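Local coordinates for ABC transporter substrate-binding protein (Staphylococcus aureus subsp. aureus NCTC 8325, PDB 3UN6) that probably serves as the ligand-binding component of an ABC-type import system, and binds zinc in the crystal, at residues Y41-K55 against K255-Q267. Sequence-based numbering, arbitrary orientation.
Sequences YLPITHSANLMMTKK and KQSVDIMTHHFKQ. With ZN (zinc ion), chain B; PO4 (phosphate ion), chain D.
Ile-260 pushes its branched side chain as a knob into a hole on helix 48-55 formed by Ala-48, Met-51, Met-52 and Lys-55. Its CG2, anti to the backbone N, meets Met-51 CB at a tight 3.4 Å, while CD1 reaches over Met-52 CA. Helices 48-55 and 255-264 cross nearly at right angles (89°), their axes 9.4 Å apart. The small Ala-48 packs its CB on Met-261 CG, and the bend at chi3 (-65°) brings Met-261 SE against Thr-45 CG2, 3.6 Å away; the hydroxyl of Thr-45 is hydrogen-bonded to that of Thr-279.

The methionines here are selenomethionines, and the long, flexible chain of Met-51 can wrap round two rings. Its CB and selenium lie over one face of His-264, the selenium 3.9 Å from the ring centroid, and bends at chi2 and chi3 carry CE over the centre of the Tyr-41 ring. Ile-260 O lies in the imidazole plane and accepts a nearly straight hydrogen bond from His-264 ND1 (3.2 Å, 168°), which helps fix the ring's rotation; His-263 lies against its other face.

Phe-265, where the chain leaves the helix, lays one ring face against Pro-43, a compact, rigid ring whose CB makes a CH-pi contact 4.2 Å from the centroid. No direct hydrogen bond crosses the contact, but one water links Tyr-41 OH to His-264 O.

In this probable PBP-clan fold, helix 254-264 thus packs across helix 48-58, from Ala-48 to Lys-55, near the zinc site of His-46, Cys-220 and Cys-221. Helix 234-250 touches Met-52, helix 269-277 backs Met-261, and strand 66-71 flanks Tyr-41 and Met-51.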
loop_
_atom_site.group_PDB
_atom_site.type_symbol
_atom_site.label_atom_id
_atom_site.label_comp_id
_atom_site.label_asym_id
_atom_site.label_seq_id
_atom_site.Cartn_x
_atom_site.Cartn_y
_atom_site.Cartn_z
ATOM N N TYR A 41 -6.313 7.042 -4.668
ATOM C CA TYR A 41 -5.128 6.209 -4.711
ATOM C C TYR A 41 -3.859 6.966 -5.047
ATOM O O TYR A 41 -3.895 8.092 -5.574
ATOM C CB TYR A 41 -5.290 5.146 -5.824
ATOM C CG TYR A 41 -5.165 5.712 -7.217
ATOM C CD1 TYR A 41 -6.222 6.397 -7.814
ATOM C CD2 TYR A 41 -3.984 5.584 -7.938
ATOM C CE1 TYR A 41 -6.107 6.931 -9.081
ATOM C CE2 TYR A 41 -3.855 6.127 -9.211
ATOM C CZ TYR A 41 -4.928 6.793 -9.777
ATOM O OH TYR A 41 -4.809 7.326 -11.029
ATOM N N LEU A 42 -2.745 6.304 -4.745
ATOM C CA LEU A 42 -1.417 6.694 -5.188
ATOM C C LEU A 42 -1.018 5.693 -6.288
ATOM O O LEU A 42 -1.442 4.499 -6.218
ATOM C CB LEU A 42 -0.402 6.688 -4.046
ATOM C CG LEU A 42 -0.193 7.985 -3.250
ATOM C CD1 LEU A 42 -1.412 8.353 -2.349
ATOM C CD2 LEU A 42 1.101 7.838 -2.404
ATOM N N PRO A 43 -0.200 6.138 -7.290
ATOM C CA PRO A 43 0.219 5.294 -8.435
ATOM C C PRO A 43 1.346 4.297 -8.085
ATOM O O PRO A 43 2.456 4.388 -8.577
ATOM C CB PRO A 43 0.684 6.322 -9.471
ATOM C CG PRO A 43 1.263 7.439 -8.638
ATOM C CD PRO A 43 0.438 7.475 -7.352
ATOM N N ILE A 44 1.003 3.340 -7.235
ATOM C CA ILE A 44 1.906 2.317 -6.771
ATOM C C ILE A 44 1.220 0.986 -7.066
ATOM O O ILE A 44 0.007 0.956 -7.278
ATOM C CB ILE A 44 2.139 2.446 -5.291
ATOM C CG1 ILE A 44 0.787 2.462 -4.543
ATOM C CG2 ILE A 44 2.951 3.727 -4.998
ATOM C CD1 ILE A 44 0.902 2.572 -3.024
ATOM N N THR A 45 1.977 -0.104 -7.087
ATOM C CA THR A 45 1.386 -1.428 -7.381
ATOM C C THR A 45 0.323 -1.831 -6.365
ATOM O O THR A 45 -0.547 -2.659 -6.664
ATOM C CB THR A 45 2.427 -2.557 -7.416
ATOM O OG1 THR A 45 2.969 -2.766 -6.105
ATOM C CG2 THR A 45 3.542 -2.254 -8.424
ATOM N N HIS A 46 0.369 -1.242 -5.179
ATOM C CA HIS A 46 -0.586 -1.604 -4.156
ATOM C C HIS A 46 -1.997 -1.163 -4.459
ATOM O O HIS A 46 -2.937 -1.646 -3.824
ATOM C CB HIS A 46 -0.164 -1.100 -2.776
ATOM C CG HIS A 46 1.167 -1.616 -2.340
ATOM N ND1 HIS A 46 1.765 -1.225 -1.169
ATOM C CD2 HIS A 46 2.043 -2.448 -2.955
ATOM C CE1 HIS A 46 2.932 -1.828 -1.053
ATOM N NE2 HIS A 46 3.128 -2.573 -2.128
ATOM N N SER A 47 -2.152 -0.276 -5.434
ATOM C CA SER A 47 -3.474 0.208 -5.799
ATOM C C SER A 47 -3.909 -0.239 -7.178
ATOM O O SER A 47 -4.981 0.147 -7.621
ATOM C CB SER A 47 -3.476 1.757 -5.752
ATOM O OG SER A 47 -2.784 2.278 -6.869
ATOM N N ALA A 48 -3.100 -1.068 -7.850
ATOM C CA ALA A 48 -3.338 -1.461 -9.237
ATOM C C ALA A 48 -4.602 -2.297 -9.459
ATOM O O ALA A 48 -5.137 -2.298 -10.562
ATOM C CB ALA A 48 -2.122 -2.205 -9.780
ATOM N N ASN A 49 -5.084 -2.995 -8.431
ATOM C CA ASN A 49 -6.324 -3.761 -8.589
ATOM C C ASN A 49 -7.524 -2.826 -8.821
ATOM O O ASN A 49 -8.506 -3.239 -9.387
ATOM C CB ASN A 49 -6.606 -4.698 -7.409
ATOM C CG ASN A 49 -7.644 -5.758 -7.756
ATOM O OD1 ASN A 49 -7.572 -6.386 -8.803
ATOM N ND2 ASN A 49 -8.612 -5.944 -6.890
ATOM N N LEU A 50 -7.434 -1.573 -8.388
ATOM C CA LEU A 50 -8.490 -0.594 -8.682
ATOM C C LEU A 50 -8.544 -0.301 -10.190
ATOM O O LEU A 50 -9.637 -0.108 -10.745
ATOM C CB LEU A 50 -8.268 0.717 -7.922
ATOM C CG LEU A 50 -8.545 0.699 -6.427
ATOM C CD1 LEU A 50 -8.147 2.039 -5.829
ATOM C CD2 LEU A 50 -10.009 0.394 -6.175
HETATM N N MSE A 51 -7.371 -0.269 -10.842
HETATM C CA MSE A 51 -7.289 -0.014 -12.286
HETATM C C MSE A 51 -7.946 -1.194 -13.010
HETATM O O MSE A 51 -8.725 -1.025 -13.962
HETATM C CB MSE A 51 -5.834 0.103 -12.773
HETATM C CG MSE A 51 -4.815 0.981 -11.967
HETATM SE SE MSE A 51 -5.220 2.853 -11.672
HETATM C CE MSE A 51 -6.231 2.706 -9.980
HETATM N N MSE A 52 -7.622 -2.406 -12.567
HETATM C CA MSE A 52 -8.228 -3.590 -13.168
HETATM C C MSE A 52 -9.746 -3.557 -12.990
HETATM O O MSE A 52 -10.488 -3.879 -13.935
HETATM C CB MSE A 52 -7.666 -4.870 -12.564
HETATM C CG MSE A 52 -8.242 -6.080 -13.157
HETATM SE SE MSE A 52 -7.729 -6.311 -15.069
HETATM C CE MSE A 52 -9.235 -7.395 -15.583
ATOM N N THR A 53 -10.206 -3.168 -11.796
ATOM C CA THR A 53 -11.647 -3.099 -11.504
ATOM C C THR A 53 -12.341 -2.172 -12.495
ATOM O O THR A 53 -13.386 -2.508 -13.047
ATOM C CB THR A 53 -11.905 -2.650 -10.049
ATOM O OG1 THR A 53 -11.226 -3.547 -9.160
ATOM C CG2 THR A 53 -13.391 -2.643 -9.729
ATOM N N LYS A 54 -11.735 -1.010 -12.708
ATOM C CA LYS A 54 -12.184 -0.021 -13.667
ATOM C C LYS A 54 -12.265 -0.624 -15.077
ATOM O O LYS A 54 -13.266 -0.452 -15.771
ATOM C CB LYS A 54 -11.203 1.163 -13.649
ATOM C CG LYS A 54 -11.513 2.314 -14.578
ATOM C CD LYS A 54 -12.777 2.991 -14.210
ATOM C CE LYS A 54 -12.952 4.229 -15.036
ATOM N NZ LYS A 54 -14.295 4.787 -14.822
ATOM N N LYS A 55 -11.241 -1.374 -15.486
ATOM C CA LYS A 55 -11.254 -1.969 -16.807
ATOM C C LYS A 55 -12.383 -3.001 -16.925
ATOM O O LYS A 55 -13.087 -3.057 -17.928
ATOM C CB LYS A 55 -9.923 -2.618 -17.145
ATOM C CG LYS A 55 -9.908 -3.168 -18.564
ATOM C CD LYS A 55 -8.648 -3.944 -18.901
ATOM C CE LYS A 55 -8.730 -4.474 -20.352
ATOM N NZ LYS A 55 -7.608 -5.386 -20.684
ATOM N N LYS A 255 1.163 -10.905 -17.141
ATOM C CA LYS A 255 1.091 -10.077 -18.345
ATOM C C LYS A 255 0.071 -8.976 -18.104
ATOM O O LYS A 255 0.337 -7.822 -18.399
ATOM C CB LYS A 255 0.698 -10.859 -19.606
ATOM C CG LYS A 255 0.483 -9.924 -20.820
ATOM C CD LYS A 255 -0.144 -10.610 -22.019
ATOM C CE LYS A 255 -0.589 -9.584 -23.073
ATOM N NZ LYS A 255 -1.221 -10.230 -24.259
ATOM N N GLN A 256 -1.097 -9.371 -17.590
ATOM C CA GLN A 256 -2.187 -8.446 -17.281
ATOM C C GLN A 256 -1.828 -7.361 -16.277
ATOM O O GLN A 256 -2.144 -6.200 -16.507
ATOM C CB GLN A 256 -3.431 -9.203 -16.789
ATOM C CG GLN A 256 -4.530 -9.405 -17.860
ATOM C CD GLN A 256 -5.330 -8.100 -18.147
ATOM O OE1 GLN A 256 -4.909 -6.996 -17.773
ATOM N NE2 GLN A 256 -6.481 -8.240 -18.802
ATOM N N SER A 257 -1.192 -7.717 -15.165
ATOM C CA SER A 257 -0.877 -6.701 -14.161
ATOM C C SER A 257 0.058 -5.646 -14.754
ATOM O O SER A 257 -0.105 -4.452 -14.471
ATOM C CB SER A 257 -0.300 -7.304 -12.876
ATOM O OG SER A 257 0.833 -8.110 -13.143
ATOM N N VAL A 258 1.012 -6.086 -15.578
ATOM C CA VAL A 258 1.934 -5.162 -16.253
ATOM C C VAL A 258 1.152 -4.264 -17.198
ATOM O O VAL A 258 1.279 -3.054 -17.143
ATOM C CB VAL A 258 3.073 -5.895 -17.062
ATOM C CG1 VAL A 258 3.871 -4.886 -17.912
ATOM C CG2 VAL A 258 4.018 -6.681 -16.102
ATOM N N ASP A 259 0.342 -4.871 -18.064
ATOM C CA ASP A 259 -0.464 -4.119 -19.045
ATOM C C ASP A 259 -1.384 -3.084 -18.358
ATOM O O ASP A 259 -1.498 -1.947 -18.819
ATOM C CB ASP A 259 -1.282 -5.085 -19.920
ATOM C CG ASP A 259 -0.395 -5.963 -20.843
ATOM O OD1 ASP A 259 0.748 -5.567 -21.147
ATOM O OD2 ASP A 259 -0.860 -7.046 -21.268
ATOM N N ILE A 260 -2.035 -3.477 -17.268
ATOM C CA ILE A 260 -2.867 -2.523 -16.503
ATOM C C ILE A 260 -2.060 -1.314 -16.048
ATOM O O ILE A 260 -2.449 -0.177 -16.254
ATOM C CB ILE A 260 -3.503 -3.185 -15.257
ATOM C CG1 ILE A 260 -4.874 -3.770 -15.607
ATOM C CG2 ILE A 260 -3.716 -2.180 -14.177
ATOM C CD1 ILE A 260 -5.920 -2.698 -16.057
HETATM N N MSE A 261 -0.925 -1.577 -15.421
HETATM C CA MSE A 261 -0.100 -0.514 -14.904
HETATM C C MSE A 261 0.544 0.372 -15.973
HETATM O O MSE A 261 0.595 1.588 -15.791
HETATM C CB MSE A 261 0.960 -1.079 -13.971
HETATM C CG MSE A 261 0.339 -1.764 -12.759
HETATM SE SE MSE A 261 1.695 -2.204 -11.488
HETATM C CE MSE A 261 2.639 -3.385 -12.399
ATOM N N THR A 262 1.015 -0.206 -17.079
ATOM C CA THR A 262 1.652 0.613 -18.114
ATOM C C THR A 262 0.659 1.620 -18.638
ATOM O O THR A 262 1.008 2.760 -18.981
ATOM C CB THR A 262 2.225 -0.223 -19.278
ATOM O OG1 THR A 262 1.210 -1.091 -19.797
ATOM C CG2 THR A 262 3.420 -1.058 -18.811
ATOM N N HIS A 263 -0.594 1.208 -18.691
ATOM C CA HIS A 263 -1.625 2.083 -19.157
ATOM C C HIS A 263 -1.810 3.313 -18.261
ATOM O O HIS A 263 -1.800 4.446 -18.743
ATOM C CB HIS A 263 -2.941 1.307 -19.254
ATOM C CG HIS A 263 -4.077 2.127 -19.779
ATOM N ND1 HIS A 263 -4.358 2.235 -21.122
ATOM C CD2 HIS A 263 -4.989 2.901 -19.142
ATOM C CE1 HIS A 263 -5.403 3.026 -21.291
ATOM N NE2 HIS A 263 -5.803 3.447 -20.105
ATOM N N HIS A 264 -1.938 3.080 -16.959
ATOM C CA HIS A 264 -2.255 4.122 -15.982
ATOM C C HIS A 264 -1.110 4.869 -15.349
ATOM O O HIS A 264 -1.262 6.048 -15.014
ATOM C CB HIS A 264 -3.068 3.516 -14.834
ATOM C CG HIS A 264 -4.465 3.157 -15.215
ATOM N ND1 HIS A 264 -4.806 1.925 -15.736
ATOM C CD2 HIS A 264 -5.612 3.877 -15.161
ATOM C CE1 HIS A 264 -6.107 1.900 -15.973
ATOM N NE2 HIS A 264 -6.617 3.072 -15.642
ATOM N N PHE A 265 0.022 4.210 -15.139
ATOM C CA PHE A 265 1.114 4.875 -14.439
ATOM C C PHE A 265 2.174 5.536 -15.320
ATOM O O PHE A 265 2.517 5.040 -16.404
ATOM C CB PHE A 265 1.794 3.905 -13.464
ATOM C CG PHE A 265 0.871 3.268 -12.474
ATOM C CD1 PHE A 265 -0.362 3.831 -12.151
ATOM C CD2 PHE A 265 1.292 2.168 -11.760
ATOM C CE1 PHE A 265 -1.182 3.244 -11.213
ATOM C CE2 PHE A 265 0.474 1.583 -10.805
ATOM C CZ PHE A 265 -0.759 2.122 -10.529
ATOM N N LYS A 266 2.701 6.658 -14.824
ATOM C CA LYS A 266 3.787 7.371 -15.478
ATOM C C LYS A 266 5.116 6.666 -15.187
ATOM O O LYS A 266 5.987 7.211 -14.491
ATOM C CB LYS A 266 3.863 8.848 -15.030
ATOM C CG LYS A 266 2.761 9.721 -15.597
ATOM C CD LYS A 266 2.903 11.191 -15.210
ATOM C CE LYS A 266 2.681 11.397 -13.709
ATOM N NZ LYS A 266 2.708 12.832 -13.279
ATOM N N GLN A 267 5.258 5.460 -15.727
ATOM C CA GLN A 267 6.464 4.666 -15.596
ATOM C C GLN A 267 6.630 3.868 -16.876
ATOM O O GLN A 267 5.654 3.591 -17.578
ATOM C CB GLN A 267 6.351 3.665 -14.419
ATOM C CG GLN A 267 5.981 4.295 -13.057
ATOM C CD GLN A 267 7.050 5.231 -12.526
ATOM O OE1 GLN A 267 8.178 5.236 -13.016
ATOM N NE2 GLN A 267 6.699 6.022 -11.502
HETATM ZN ZN ZN B . 1.142 -0.028 0.452
HETATM P P PO4 D . -0.721 14.220 -14.359
HETATM O O1 PO4 D . 0.558 13.953 -15.119
HETATM O O2 PO4 D . -1.744 13.176 -14.725
HETATM O O3 PO4 D . -0.459 14.140 -12.877
HETATM O O4 PO4 D . -1.234 15.585 -14.751
HETATM O O HOH W 1 -1.953 7.221 -12.218
HETATM O O HOH W 2 3.779 5.697 -10.640
HETATM O O HOH W 3 2.512 1.901 0.120
#